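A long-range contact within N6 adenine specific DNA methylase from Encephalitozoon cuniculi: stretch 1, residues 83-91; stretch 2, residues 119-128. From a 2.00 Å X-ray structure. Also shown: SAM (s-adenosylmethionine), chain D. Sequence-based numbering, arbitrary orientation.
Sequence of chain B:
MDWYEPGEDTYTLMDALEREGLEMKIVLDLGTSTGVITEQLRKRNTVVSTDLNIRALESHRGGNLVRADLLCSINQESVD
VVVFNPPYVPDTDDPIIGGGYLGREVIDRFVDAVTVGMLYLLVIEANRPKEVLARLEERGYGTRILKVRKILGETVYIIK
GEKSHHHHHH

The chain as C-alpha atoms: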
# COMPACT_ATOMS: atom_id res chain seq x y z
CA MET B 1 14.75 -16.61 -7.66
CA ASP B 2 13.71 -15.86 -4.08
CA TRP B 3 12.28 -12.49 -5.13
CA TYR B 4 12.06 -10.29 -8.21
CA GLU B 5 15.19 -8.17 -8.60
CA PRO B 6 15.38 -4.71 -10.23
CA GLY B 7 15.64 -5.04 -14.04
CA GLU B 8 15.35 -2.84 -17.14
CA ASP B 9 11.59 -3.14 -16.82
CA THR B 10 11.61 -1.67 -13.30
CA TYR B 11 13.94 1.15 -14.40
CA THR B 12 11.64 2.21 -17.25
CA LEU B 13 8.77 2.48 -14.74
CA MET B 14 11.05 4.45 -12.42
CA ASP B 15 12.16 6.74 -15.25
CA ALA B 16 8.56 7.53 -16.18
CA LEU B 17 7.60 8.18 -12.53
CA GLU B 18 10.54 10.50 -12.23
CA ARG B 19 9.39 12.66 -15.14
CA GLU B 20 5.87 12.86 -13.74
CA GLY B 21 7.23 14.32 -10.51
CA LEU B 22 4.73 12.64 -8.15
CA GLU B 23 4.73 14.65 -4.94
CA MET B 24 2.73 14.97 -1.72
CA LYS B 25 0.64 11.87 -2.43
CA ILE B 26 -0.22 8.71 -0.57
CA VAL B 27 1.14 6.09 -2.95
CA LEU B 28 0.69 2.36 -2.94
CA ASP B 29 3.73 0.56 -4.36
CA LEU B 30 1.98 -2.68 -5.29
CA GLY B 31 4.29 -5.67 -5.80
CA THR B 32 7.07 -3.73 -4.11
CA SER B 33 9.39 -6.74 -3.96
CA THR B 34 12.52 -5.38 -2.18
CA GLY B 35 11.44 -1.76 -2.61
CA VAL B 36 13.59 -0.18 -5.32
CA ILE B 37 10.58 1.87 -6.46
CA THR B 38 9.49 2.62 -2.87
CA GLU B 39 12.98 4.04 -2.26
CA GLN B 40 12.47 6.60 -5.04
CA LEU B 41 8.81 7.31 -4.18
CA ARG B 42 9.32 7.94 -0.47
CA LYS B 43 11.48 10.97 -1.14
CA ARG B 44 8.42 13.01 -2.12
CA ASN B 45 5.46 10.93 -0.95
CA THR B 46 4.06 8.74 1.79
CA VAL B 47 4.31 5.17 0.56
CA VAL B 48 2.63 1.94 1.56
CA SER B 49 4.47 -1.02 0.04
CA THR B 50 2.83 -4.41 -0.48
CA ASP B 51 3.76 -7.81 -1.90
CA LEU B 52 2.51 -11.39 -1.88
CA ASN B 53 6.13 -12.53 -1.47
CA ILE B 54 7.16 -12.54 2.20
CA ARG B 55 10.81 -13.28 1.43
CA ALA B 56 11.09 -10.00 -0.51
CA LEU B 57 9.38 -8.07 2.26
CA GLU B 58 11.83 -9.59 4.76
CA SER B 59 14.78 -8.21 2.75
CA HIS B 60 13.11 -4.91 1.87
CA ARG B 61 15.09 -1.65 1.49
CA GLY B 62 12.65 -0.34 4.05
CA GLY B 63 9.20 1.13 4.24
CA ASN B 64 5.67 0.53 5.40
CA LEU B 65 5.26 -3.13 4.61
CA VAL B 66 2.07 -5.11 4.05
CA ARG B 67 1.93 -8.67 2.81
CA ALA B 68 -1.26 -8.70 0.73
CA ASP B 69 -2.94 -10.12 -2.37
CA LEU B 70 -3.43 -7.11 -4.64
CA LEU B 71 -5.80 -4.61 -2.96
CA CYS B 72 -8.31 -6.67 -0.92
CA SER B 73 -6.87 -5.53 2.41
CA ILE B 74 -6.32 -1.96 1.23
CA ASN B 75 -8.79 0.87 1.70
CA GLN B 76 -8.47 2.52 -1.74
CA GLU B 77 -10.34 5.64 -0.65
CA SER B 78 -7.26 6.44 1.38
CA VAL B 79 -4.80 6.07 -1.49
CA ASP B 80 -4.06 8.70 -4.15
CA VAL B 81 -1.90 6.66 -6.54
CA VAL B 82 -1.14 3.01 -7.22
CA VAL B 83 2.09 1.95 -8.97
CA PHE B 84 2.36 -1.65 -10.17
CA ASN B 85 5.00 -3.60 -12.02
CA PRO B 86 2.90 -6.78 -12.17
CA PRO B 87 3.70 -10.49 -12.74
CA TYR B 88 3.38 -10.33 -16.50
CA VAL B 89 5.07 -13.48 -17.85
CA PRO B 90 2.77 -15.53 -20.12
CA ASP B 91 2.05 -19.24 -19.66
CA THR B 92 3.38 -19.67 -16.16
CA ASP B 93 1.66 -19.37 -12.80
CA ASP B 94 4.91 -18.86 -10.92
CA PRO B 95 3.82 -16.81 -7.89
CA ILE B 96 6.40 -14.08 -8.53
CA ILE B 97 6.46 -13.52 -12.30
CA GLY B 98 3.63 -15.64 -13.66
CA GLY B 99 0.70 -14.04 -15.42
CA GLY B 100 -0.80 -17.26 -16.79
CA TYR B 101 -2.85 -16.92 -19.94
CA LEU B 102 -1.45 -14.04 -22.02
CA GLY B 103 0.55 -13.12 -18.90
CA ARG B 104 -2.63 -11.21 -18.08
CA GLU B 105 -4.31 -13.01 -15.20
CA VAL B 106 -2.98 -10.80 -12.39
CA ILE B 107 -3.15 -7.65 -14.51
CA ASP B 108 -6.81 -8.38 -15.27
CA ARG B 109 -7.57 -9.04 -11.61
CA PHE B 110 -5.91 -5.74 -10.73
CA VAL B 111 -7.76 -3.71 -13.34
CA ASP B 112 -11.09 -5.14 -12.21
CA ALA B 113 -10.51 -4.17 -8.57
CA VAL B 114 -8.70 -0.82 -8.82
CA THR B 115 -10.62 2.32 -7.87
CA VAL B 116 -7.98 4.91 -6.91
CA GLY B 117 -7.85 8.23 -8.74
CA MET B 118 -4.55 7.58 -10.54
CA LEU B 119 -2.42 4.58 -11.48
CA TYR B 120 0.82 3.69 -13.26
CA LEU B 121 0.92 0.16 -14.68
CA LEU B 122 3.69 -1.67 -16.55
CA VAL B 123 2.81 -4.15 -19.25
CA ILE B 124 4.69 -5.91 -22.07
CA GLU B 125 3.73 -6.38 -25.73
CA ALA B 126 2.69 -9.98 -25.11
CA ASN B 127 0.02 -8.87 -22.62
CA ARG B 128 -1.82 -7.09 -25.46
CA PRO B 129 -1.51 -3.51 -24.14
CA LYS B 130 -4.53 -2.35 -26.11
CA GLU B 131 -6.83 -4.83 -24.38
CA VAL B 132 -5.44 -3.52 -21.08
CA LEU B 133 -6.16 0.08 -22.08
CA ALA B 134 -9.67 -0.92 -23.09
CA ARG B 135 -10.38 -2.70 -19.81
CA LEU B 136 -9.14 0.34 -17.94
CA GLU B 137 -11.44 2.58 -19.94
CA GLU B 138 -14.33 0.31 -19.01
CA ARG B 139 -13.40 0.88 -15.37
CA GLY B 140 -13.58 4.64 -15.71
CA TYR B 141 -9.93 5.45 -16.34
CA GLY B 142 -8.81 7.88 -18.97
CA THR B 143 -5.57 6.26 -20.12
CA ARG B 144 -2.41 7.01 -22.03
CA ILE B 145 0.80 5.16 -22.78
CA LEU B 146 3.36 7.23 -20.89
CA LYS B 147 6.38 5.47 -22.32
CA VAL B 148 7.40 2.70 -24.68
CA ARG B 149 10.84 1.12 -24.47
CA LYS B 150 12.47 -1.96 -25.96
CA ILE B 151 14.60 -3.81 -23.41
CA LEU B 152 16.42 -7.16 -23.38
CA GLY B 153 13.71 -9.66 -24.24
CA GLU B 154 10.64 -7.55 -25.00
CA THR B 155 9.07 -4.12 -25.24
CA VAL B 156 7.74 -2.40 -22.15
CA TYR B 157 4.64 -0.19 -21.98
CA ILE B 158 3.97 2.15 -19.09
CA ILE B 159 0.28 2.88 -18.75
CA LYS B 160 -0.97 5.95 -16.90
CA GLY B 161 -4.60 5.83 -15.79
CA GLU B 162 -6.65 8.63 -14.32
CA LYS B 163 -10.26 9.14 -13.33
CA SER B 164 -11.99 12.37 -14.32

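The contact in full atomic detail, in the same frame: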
# COMPACT_ATOMS: atom_id res chain seq x y z
N VAL B 83 1.06 2.28 -7.99
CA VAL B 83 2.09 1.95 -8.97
C VAL B 83 2.29 0.44 -8.93
O VAL B 83 2.43 -0.14 -7.85
CB VAL B 83 3.44 2.62 -8.59
CG1 VAL B 83 4.51 2.23 -9.61
CG2 VAL B 83 3.28 4.14 -8.49
N PHE B 84 2.34 -0.19 -10.10
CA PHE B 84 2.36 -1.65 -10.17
C PHE B 84 3.18 -2.16 -11.34
O PHE B 84 2.78 -2.04 -12.49
CB PHE B 84 0.92 -2.16 -10.30
CG PHE B 84 0.76 -3.64 -10.08
CD1 PHE B 84 1.74 -4.37 -9.42
CD2 PHE B 84 -0.39 -4.29 -10.49
CE1 PHE B 84 1.57 -5.73 -9.20
CE2 PHE B 84 -0.57 -5.65 -10.27
CZ PHE B 84 0.41 -6.36 -9.63
N ASN B 85 4.34 -2.75 -11.05
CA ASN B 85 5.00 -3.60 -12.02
C ASN B 85 4.54 -5.02 -11.72
O ASN B 85 4.98 -5.62 -10.75
CB ASN B 85 6.52 -3.47 -11.92
CG ASN B 85 7.26 -4.27 -12.98
OD1 ASN B 85 6.64 -4.87 -13.86
ND2 ASN B 85 8.58 -4.30 -12.89
N PRO B 86 3.60 -5.54 -12.53
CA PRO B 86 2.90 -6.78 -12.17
C PRO B 86 3.61 -8.04 -12.67
O PRO B 86 4.51 -7.92 -13.50
CB PRO B 86 1.56 -6.63 -12.90
CG PRO B 86 1.93 -5.88 -14.15
CD PRO B 86 3.12 -4.99 -13.81
N PRO B 87 3.24 -9.22 -12.15
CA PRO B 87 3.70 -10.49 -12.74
C PRO B 87 3.10 -10.57 -14.13
O PRO B 87 1.89 -10.69 -14.24
CB PRO B 87 3.04 -11.57 -11.88
CG PRO B 87 2.29 -10.87 -10.81
CD PRO B 87 2.23 -9.41 -11.09
N TYR B 88 3.92 -10.50 -15.17
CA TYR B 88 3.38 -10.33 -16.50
C TYR B 88 3.81 -11.43 -17.48
O TYR B 88 3.52 -11.35 -18.67
CB TYR B 88 3.78 -8.94 -17.03
CG TYR B 88 5.28 -8.69 -17.10
CD1 TYR B 88 6.10 -9.46 -17.92
CD2 TYR B 88 5.88 -7.65 -16.38
CE1 TYR B 88 7.46 -9.23 -18.01
CE2 TYR B 88 7.24 -7.41 -16.45
CZ TYR B 88 8.03 -8.21 -17.27
OH TYR B 88 9.38 -7.98 -17.35
N VAL B 89 4.49 -12.46 -16.98
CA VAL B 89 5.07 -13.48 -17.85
C VAL B 89 4.05 -14.53 -18.26
O VAL B 89 3.48 -15.21 -17.41
CB VAL B 89 6.28 -14.17 -17.19
CG1 VAL B 89 6.83 -15.27 -18.12
CG2 VAL B 89 7.36 -13.16 -16.83
N PRO B 90 3.81 -14.66 -19.58
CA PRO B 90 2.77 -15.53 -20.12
C PRO B 90 3.05 -17.00 -19.87
O PRO B 90 4.21 -17.40 -19.84
CB PRO B 90 2.82 -15.26 -21.63
CG PRO B 90 3.57 -13.98 -21.78
CD PRO B 90 4.54 -13.96 -20.65
N ASP B 91 1.98 -17.78 -19.67
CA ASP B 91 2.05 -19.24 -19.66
C ASP B 91 2.78 -19.86 -18.48
O ASP B 91 3.17 -21.03 -18.52
CB ASP B 91 2.63 -19.76 -20.99
CG ASP B 91 1.73 -19.44 -22.15
OD1 ASP B 91 0.49 -19.41 -21.94
OD2 ASP B 91 2.24 -19.19 -23.26
N LEU B 119 -3.25 5.77 -11.51
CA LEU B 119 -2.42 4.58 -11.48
C LEU B 119 -1.35 4.58 -12.56
O LEU B 119 -1.52 5.17 -13.63
CB LEU B 119 -3.27 3.31 -11.59
CG LEU B 119 -4.14 3.11 -12.83
CD1 LEU B 119 -3.36 2.46 -13.97
CD2 LEU B 119 -5.34 2.25 -12.47
N TYR B 120 -0.23 3.91 -12.27
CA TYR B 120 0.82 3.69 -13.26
C TYR B 120 1.04 2.18 -13.33
O TYR B 120 1.35 1.55 -12.32
CB TYR B 120 2.11 4.40 -12.83
CG TYR B 120 1.97 5.91 -12.78
CD1 TYR B 120 2.19 6.69 -13.90
CD2 TYR B 120 1.60 6.55 -11.60
CE1 TYR B 120 2.06 8.08 -13.85
CE2 TYR B 120 1.47 7.94 -11.54
CZ TYR B 120 1.70 8.69 -12.67
OH TYR B 120 1.56 10.06 -12.62
N LEU B 121 0.85 1.61 -14.51
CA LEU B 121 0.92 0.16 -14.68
C LEU B 121 1.91 -0.20 -15.78
O LEU B 121 1.92 0.42 -16.83
CB LEU B 121 -0.46 -0.40 -15.03
CG LEU B 121 -0.56 -1.89 -15.34
CD1 LEU B 121 -0.28 -2.73 -14.09
CD2 LEU B 121 -1.96 -2.21 -15.89
N LEU B 122 2.76 -1.20 -15.53
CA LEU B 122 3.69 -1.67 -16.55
C LEU B 122 3.16 -2.94 -17.19
O LEU B 122 2.66 -3.83 -16.51
CB LEU B 122 5.09 -1.92 -15.96
CG LEU B 122 6.15 -2.38 -16.98
CD1 LEU B 122 7.54 -2.02 -16.50
CD2 LEU B 122 6.08 -3.89 -17.27
N VAL B 123 3.28 -3.01 -18.51
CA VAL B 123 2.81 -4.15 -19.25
C VAL B 123 3.84 -4.43 -20.36
O VAL B 123 4.63 -3.56 -20.67
CB VAL B 123 1.42 -3.86 -19.85
CG1 VAL B 123 1.12 -4.81 -20.96
CG2 VAL B 123 0.34 -3.91 -18.77
N ILE B 124 3.84 -5.63 -20.91
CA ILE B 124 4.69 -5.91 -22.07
C ILE B 124 3.84 -6.22 -23.30
O ILE B 124 2.64 -6.45 -23.20
CB ILE B 124 5.68 -7.06 -21.80
CG1 ILE B 124 4.94 -8.36 -21.50
CG2 ILE B 124 6.63 -6.68 -20.66
CD1 ILE B 124 5.84 -9.58 -21.46
N GLU B 125 4.46 -6.21 -24.48
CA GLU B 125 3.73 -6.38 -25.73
C GLU B 125 2.88 -7.64 -25.72
O GLU B 125 1.74 -7.65 -26.21
CB GLU B 125 4.70 -6.40 -26.91
CG GLU B 125 4.06 -6.16 -28.26
CD GLU B 125 5.10 -5.85 -29.33
OE1 GLU B 125 5.54 -4.68 -29.42
OE2 GLU B 125 5.49 -6.78 -30.07
N ALA B 126 3.41 -8.71 -25.13
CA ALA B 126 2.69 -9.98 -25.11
C ALA B 126 1.37 -9.94 -24.32
O ALA B 126 0.48 -10.76 -24.56
CB ALA B 126 3.59 -11.09 -24.60
N ASN B 127 1.25 -8.99 -23.40
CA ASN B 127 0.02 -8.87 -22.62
C ASN B 127 -1.15 -8.29 -23.42
O ASN B 127 -2.28 -8.29 -22.95
CB ASN B 127 0.25 -8.02 -21.37
CG ASN B 127 1.34 -8.58 -20.48
OD1 ASN B 127 1.51 -9.79 -20.39
ND2 ASN B 127 2.08 -7.70 -19.83
N ARG B 128 -0.85 -7.78 -24.61
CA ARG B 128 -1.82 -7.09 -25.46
C ARG B 128 -2.26 -5.78 -24.82
O ARG B 128 -3.37 -5.68 -24.31
CB ARG B 128 -3.02 -7.98 -25.78
CG ARG B 128 -2.67 -9.12 -26.74
CD ARG B 128 -3.84 -10.10 -26.92
NE ARG B 128 -3.56 -11.11 -27.94
CZ ARG B 128 -4.33 -12.18 -28.16
NH1 ARG B 128 -5.42 -12.39 -27.42
NH2 ARG B 128 -4.00 -13.05 -29.11
N SAM D . 8.33 -3.61 -8.00
CA SAM D . 9.38 -4.57 -8.34
C SAM D . 10.19 -4.03 -9.53
O SAM D . 11.34 -4.41 -9.76
OXT SAM D . 9.71 -3.20 -10.30
CB SAM D . 8.88 -6.03 -8.57
CG SAM D . 8.02 -6.41 -9.80
SD SAM D . 7.69 -8.20 -10.10
CE SAM D . 7.57 -8.29 -11.90
C5' SAM D . 5.95 -8.40 -9.64
C4' SAM D . 5.83 -8.38 -8.13
O4' SAM D . 4.47 -8.59 -7.76
C3' SAM D . 6.64 -9.48 -7.46
O3' SAM D . 7.37 -8.90 -6.40
C2' SAM D . 5.61 -10.44 -6.91
O2' SAM D . 5.99 -11.06 -5.70
C1' SAM D . 4.43 -9.52 -6.70
N9 SAM D . 3.15 -10.19 -6.78
C8 SAM D . 2.78 -11.29 -7.52
N7 SAM D . 1.47 -11.53 -7.29
C5 SAM D . 1.01 -10.58 -6.42
C6 SAM D . -0.22 -10.33 -5.84
N6 SAM D . -1.25 -11.11 -6.13
N1 SAM D . -0.38 -9.26 -4.98
C2 SAM D . 0.69 -8.43 -4.67
N3 SAM D . 1.91 -8.68 -5.25
C4 SAM D . 2.06 -9.73 -6.09

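Two neighbouring strands and the segments that follow them form this contact, which buries 542 Å² in all. Backbone hydrogen bonds: the strands run parallel, pairing V83 with Y120 and F84 with L121, and F84 straddles its partner, its N donating to Y120 O (3.0 Å) and its O accepting from L122 N (3.2 Å). V83 CA adds a CA-H...O contact to Y120 O at 3.5 Å. Apolar contacts: V83 and Y120 share one face of the sheet, with V83 CG2 4.3 Å from Y120 CD2; F84 and L121 share the other, where L121 CD1 lies 3.9 Å from F84 CD2 and 3.8 Å from P86 CG, bridging the two rings. Beyond the paired residues the first stretch leaves the sheet pattern: P86 has no amide hydrogen to donate, and its CD sits 3.0 Å from L122 O, which finds no hydrogen-bond partner. Y88 then packs against the second strand. I124 CG2 lies over one face of its ring, 3.9 Å from the Y88 centroid and 15° off the normal, a CH-pi contact, while L122 CD2 approaches Y88 CE2 obliquely at 3.8 Å. P90 CG against A126 CB (4.0 Å) extends the packing into the 3-10 segment. Ligand: N85 ND2 donates to SAM OXT (3.0 Å), and P87 CG lies 3.4 Å from SAM C8.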